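Local coordinates for H/ACA ribonucleoprotein complex non-core subunit NAF1 (Saccharomyces cerevisiae, PDB 2V3M) that binds RNA and is required for maturation of box H/ACA snoRNPs and for ribosome biogenesis, joining the assembling particle before GAR1 replaces it, at residues E23-E26 with K27-I30; F98-L101 with K102-G106. One frame throughout, in Å; residues are numbered along the deposited sequence.

Contact 1: E23-E26 with K27-I30; sequences EISE and KTII
T28 and S25 close a type I beta turn whose two middle residues are E26 and K27, and the carbonyl oxygen of S25 receives two hydrogen bonds from the one threonine. The backbone bond, T28 N to S25 O, measures 3.0 Å with an N-H...O angle of 158°, its donor standing well above the carbonyl plane. The hydroxyl adds a second bond, T28 OG1 to S25 O at 3.2 Å, arriving from the same face but tilted only 18° from that plane. Its place follows from chi1 of 57°, which sets OG1 between the backbone N and the carbonyl carbon and turns it back over the turn, while CG2 lies beside the backbone N.

The side chains of I24 and T28 cross at about a right angle. I24 directs its CG2 branch at the threonine, and I24 CG2 to T28 OG1 is 3.3 Å, an approach of a methyl to a hydroxyl oxygen. The same methyl meets the end of I30, with I24 CG2 and I30 CD1 4.2 Å apart, so one branch of I24 faces both a polar and an apolar neighbour. S25 OG also lies 3.7 Å from K27 CG, a contact with the aliphatic start of the lysine chain. A valine in place of T28 has no hydroxyl to offer, and S25 O would probably be left with the backbone N-H as its one donor from this residue, the turn closed less firmly.

This surface turn leads into strand 30-40. I24 and I30 both rest on C64 of strand 62-65, and they touch V112 and F110, respectively, on strand 108-112. R68 donates to T28 O, and the backbone of I29 is hydrogen-bonded to T113, just past the end of strand 108-112.

Contact 2: F98-L101 with K102-G106; sequences FDEL and KVRLG
K102 N donates to F98 O at 2.8 Å, an i to i+4 bond of helix 95-102; a type I beta turn from K102 to L105 then leads the chain toward strand 108-112 in this Gar1-like domain. CG of K102 is anti to its backbone N (chi1 176°), and the chain bends at chi2, bringing K102 CD within 4.3 Å of F98 CE2, oblique to the ring. Its NZ forms a salt bridge with a bound sulfate, probably from the crystallisation liquor.

V103 CB lies 3.7 Å from D99 O, with E100 O a little farther off. At R104 the backbone N bonds L101 O over 2.6 Å, from above the carbonyl plane, an i to i+3 bond. The R104 side chain runs beside E100 in the same direction, with R104 CG 3.3 Å from E100 O and the guanidinium 18° from the carboxylate plane. E100 OE1 lies at the guanidinium edge and accepts a weak hydrogen bond from R104 NH2, 3.3 Å long, within their salt bridge. That NH2 also pairs with D67, and NH1 with E107, so this cation is shared among three acidic residues.

L105 brings CD1 to 3.8 Å from L101 O, and G106 follows at phi 103°, where a CB would press on the carbonyl O of L105.

Contact 1 precedes contact 2 along the chain, and both are local contacts, one at a turn and one where a helix runs into a turn, flanking strands of one antiparallel sheet. Residues 23-30 enter strand 30-40, whereas 98-106 leave helix 95-102 and approach strand 108-112, which pairs with strand 30-40. Their centres are 21 Å apart and their nearest atoms about 10 Å, so they do not touch. Side chains of both touch strand 62-65, those of contact 2 being L101 and R104 on L65. The domain resembles the core of GAR1, which is consistent with GAR1 later taking the place of NAF1 in the particle; contact 2 also lies within the RNA-binding region.

Contact 1: E23-E26 with K27-I30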
loop_
_atom_site.group_PDB
_atom_site.type_symbol
_atom_site.label_atom_id
_atom_site.label_comp_id
_atom_site.label_asym_id
_atom_site.label_seq_id
_atom_site.Cartn_x
_atom_site.Cartn_y
_atom_site.Cartn_z
ATOM N N GLU A 23 -4.235 -25.635 2.501
ATOM C CA GLU A 23 -5.269 -25.016 3.291
ATOM C C GLU A 23 -4.966 -25.031 4.753
ATOM O O GLU A 23 -4.542 -26.070 5.282
ATOM C CB GLU A 23 -6.493 -25.818 3.187
ATOM C CG GLU A 23 -6.825 -26.024 1.865
ATOM C CD GLU A 23 -8.200 -26.478 1.788
ATOM O OE1 GLU A 23 -8.909 -25.756 1.117
ATOM O OE2 GLU A 23 -8.597 -27.492 2.405
ATOM N N ILE A 24 -5.238 -23.894 5.413
ATOM C CA ILE A 24 -5.034 -23.846 6.846
ATOM C C ILE A 24 -6.061 -24.757 7.472
ATOM O O ILE A 24 -7.272 -24.641 7.285
ATOM C CB ILE A 24 -5.098 -22.464 7.413
ATOM C CG1 ILE A 24 -4.075 -21.563 6.703
ATOM C CG2 ILE A 24 -4.793 -22.536 8.864
ATOM C CD1 ILE A 24 -4.641 -20.399 5.794
ATOM N N SER A 25 -5.552 -25.718 8.187
ATOM C CA SER A 25 -6.401 -26.641 8.910
ATOM C C SER A 25 -7.236 -25.940 10.035
ATOM O O SER A 25 -6.786 -25.009 10.711
ATOM C CB SER A 25 -5.489 -27.744 9.437
ATOM O OG SER A 25 -6.042 -28.376 10.544
ATOM N N GLU A 26 -8.457 -26.393 10.252
ATOM C CA GLU A 26 -9.346 -25.740 11.229
ATOM C C GLU A 26 -8.945 -25.837 12.704
ATOM O O GLU A 26 -9.456 -25.137 13.588
ATOM C CB GLU A 26 -10.692 -26.377 11.106
ATOM C CG GLU A 26 -11.800 -25.467 11.442
ATOM C CD GLU A 26 -12.281 -24.616 10.321
ATOM O OE1 GLU A 26 -11.600 -23.734 9.921
ATOM O OE2 GLU A 26 -13.387 -24.750 9.851
ATOM N N LYS A 27 -8.059 -26.778 12.955
ATOM C CA LYS A 27 -7.452 -26.943 14.242
ATOM C C LYS A 27 -6.453 -25.863 14.527
ATOM O O LYS A 27 -6.294 -25.535 15.683
ATOM C CB LYS A 27 -6.601 -28.187 14.253
ATOM C CG LYS A 27 -7.228 -29.324 13.867
ATOM C CD LYS A 27 -8.004 -29.716 15.003
ATOM C CE LYS A 27 -8.543 -30.996 14.721
ATOM N NZ LYS A 27 -8.803 -31.033 13.327
ATOM N N THR A 28 -5.698 -25.386 13.535
ATOM C CA THR A 28 -4.508 -24.709 13.928
ATOM C C THR A 28 -4.860 -23.357 14.544
ATOM O O THR A 28 -5.973 -22.860 14.342
ATOM C CB THR A 28 -3.413 -24.659 12.836
ATOM O OG1 THR A 28 -3.858 -24.054 11.630
ATOM C CG2 THR A 28 -2.916 -25.988 12.529
ATOM N N ILE A 29 -3.932 -22.797 15.326
ATOM C CA ILE A 29 -4.130 -21.518 15.987
ATOM C C ILE A 29 -3.887 -20.401 15.017
ATOM O O ILE A 29 -2.968 -20.435 14.227
ATOM C CB ILE A 29 -3.298 -21.419 17.272
ATOM C CG1 ILE A 29 -3.617 -22.672 18.084
ATOM C CG2 ILE A 29 -3.589 -20.107 18.010
ATOM C CD1 ILE A 29 -3.144 -22.775 19.423
ATOM N N ILE A 30 -4.796 -19.452 15.078
ATOM C CA ILE A 30 -4.826 -18.284 14.248
ATOM C C ILE A 30 -4.647 -17.120 15.243
ATOM O O ILE A 30 -5.182 -17.179 16.373
ATOM C CB ILE A 30 -6.189 -18.288 13.497
ATOM C CG1 ILE A 30 -5.982 -18.159 12.027
ATOM C CG2 ILE A 30 -7.072 -17.139 13.782
ATOM C CD1 ILE A 30 -5.617 -19.314 11.452
#

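Contact 2: F98-L101 with K102-G106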
loop_
_atom_site.group_PDB
_atom_site.type_symbol
_atom_site.label_atom_id
_atom_site.label_comp_id
_atom_site.label_asym_id
_atom_site.label_seq_id
_atom_site.Cartn_x
_atom_site.Cartn_y
_atom_site.Cartn_z
ATOM N N PHE A 98 -6.373 -12.844 -5.425
ATOM C CA PHE A 98 -6.231 -11.396 -5.400
ATOM C C PHE A 98 -7.566 -10.671 -5.537
ATOM O O PHE A 98 -7.871 -9.850 -4.706
ATOM C CB PHE A 98 -5.229 -10.914 -6.482
ATOM C CG PHE A 98 -5.082 -9.397 -6.548
ATOM C CD1 PHE A 98 -4.291 -8.738 -5.633
ATOM C CD2 PHE A 98 -5.809 -8.644 -7.485
ATOM C CE1 PHE A 98 -4.176 -7.386 -5.661
ATOM C CE2 PHE A 98 -5.708 -7.257 -7.509
ATOM C CZ PHE A 98 -4.886 -6.631 -6.614
ATOM N N ASP A 99 -8.325 -10.989 -6.575
ATOM C CA ASP A 99 -9.667 -10.446 -6.793
ATOM C C ASP A 99 -10.650 -10.694 -5.665
ATOM O O ASP A 99 -11.491 -9.844 -5.345
ATOM C CB ASP A 99 -10.219 -10.974 -8.130
ATOM C CG ASP A 99 -9.427 -10.412 -9.344
ATOM O OD1 ASP A 99 -8.883 -9.254 -9.258
ATOM O OD2 ASP A 99 -9.319 -11.124 -10.382
ATOM N N GLU A 100 -10.502 -11.851 -5.043
ATOM C CA GLU A 100 -11.326 -12.181 -3.904
ATOM C C GLU A 100 -10.947 -11.361 -2.690
ATOM O O GLU A 100 -11.788 -10.946 -1.934
ATOM C CB GLU A 100 -11.263 -13.651 -3.607
ATOM C CG GLU A 100 -12.375 -14.085 -2.610
ATOM C CD GLU A 100 -12.096 -15.489 -1.880
ATOM O OE1 GLU A 100 -12.563 -15.612 -0.702
ATOM O OE2 GLU A 100 -11.400 -16.420 -2.461
ATOM N N LEU A 101 -9.675 -11.102 -2.499
ATOM C CA LEU A 101 -9.267 -10.308 -1.364
ATOM C C LEU A 101 -9.526 -8.845 -1.588
ATOM O O LEU A 101 -10.035 -8.231 -0.680
ATOM C CB LEU A 101 -7.811 -10.536 -1.095
ATOM C CG LEU A 101 -7.407 -11.987 -0.765
ATOM C CD1 LEU A 101 -5.852 -12.015 -0.632
ATOM C CD2 LEU A 101 -8.012 -12.596 0.551
ATOM N N LYS A 102 -9.199 -8.306 -2.775
ATOM C CA LYS A 102 -9.582 -6.980 -3.250
ATOM C C LYS A 102 -10.952 -6.561 -2.690
ATOM O O LYS A 102 -11.156 -5.471 -2.160
ATOM C CB LYS A 102 -9.638 -7.028 -4.799
ATOM C CG LYS A 102 -10.136 -5.719 -5.577
ATOM C CD LYS A 102 -8.918 -4.908 -5.980
ATOM C CE LYS A 102 -9.134 -3.502 -6.547
ATOM N NZ LYS A 102 -7.943 -3.098 -7.422
ATOM N N VAL A 103 -11.894 -7.457 -2.804
ATOM C CA VAL A 103 -13.246 -7.208 -2.451
ATOM C C VAL A 103 -13.527 -7.362 -0.919
ATOM O O VAL A 103 -14.614 -7.042 -0.411
ATOM C CB VAL A 103 -14.017 -8.198 -3.276
ATOM C CG1 VAL A 103 -15.218 -8.792 -2.507
ATOM C CG2 VAL A 103 -14.379 -7.539 -4.533
ATOM N N ARG A 104 -12.565 -7.861 -0.166
ATOM C CA ARG A 104 -12.789 -8.022 1.241
ATOM C C ARG A 104 -11.988 -7.089 2.117
ATOM O O ARG A 104 -11.746 -7.463 3.256
ATOM C CB ARG A 104 -12.345 -9.394 1.587
ATOM C CG ARG A 104 -13.223 -10.503 0.990
ATOM C CD ARG A 104 -13.512 -11.396 2.113
ATOM N NE ARG A 104 -13.088 -12.746 1.880
ATOM C CZ ARG A 104 -12.988 -13.651 2.841
ATOM N NH1 ARG A 104 -13.221 -13.352 4.123
ATOM N NH2 ARG A 104 -12.615 -14.853 2.517
ATOM N N LEU A 105 -11.546 -5.931 1.593
ATOM C CA LEU A 105 -10.881 -4.922 2.350
ATOM C C LEU A 105 -11.585 -4.607 3.642
ATOM O O LEU A 105 -12.812 -4.537 3.650
ATOM C CB LEU A 105 -10.838 -3.681 1.529
ATOM C CG LEU A 105 -9.571 -3.474 0.694
ATOM C CD1 LEU A 105 -8.812 -4.841 0.419
ATOM C CD2 LEU A 105 -9.959 -2.681 -0.547
ATOM N N GLY A 106 -10.830 -4.439 4.751
ATOM C CA GLY A 106 -11.408 -3.967 6.025
ATOM C C GLY A 106 -11.607 -5.076 7.038
ATOM O O GLY A 106 -11.866 -4.799 8.214
#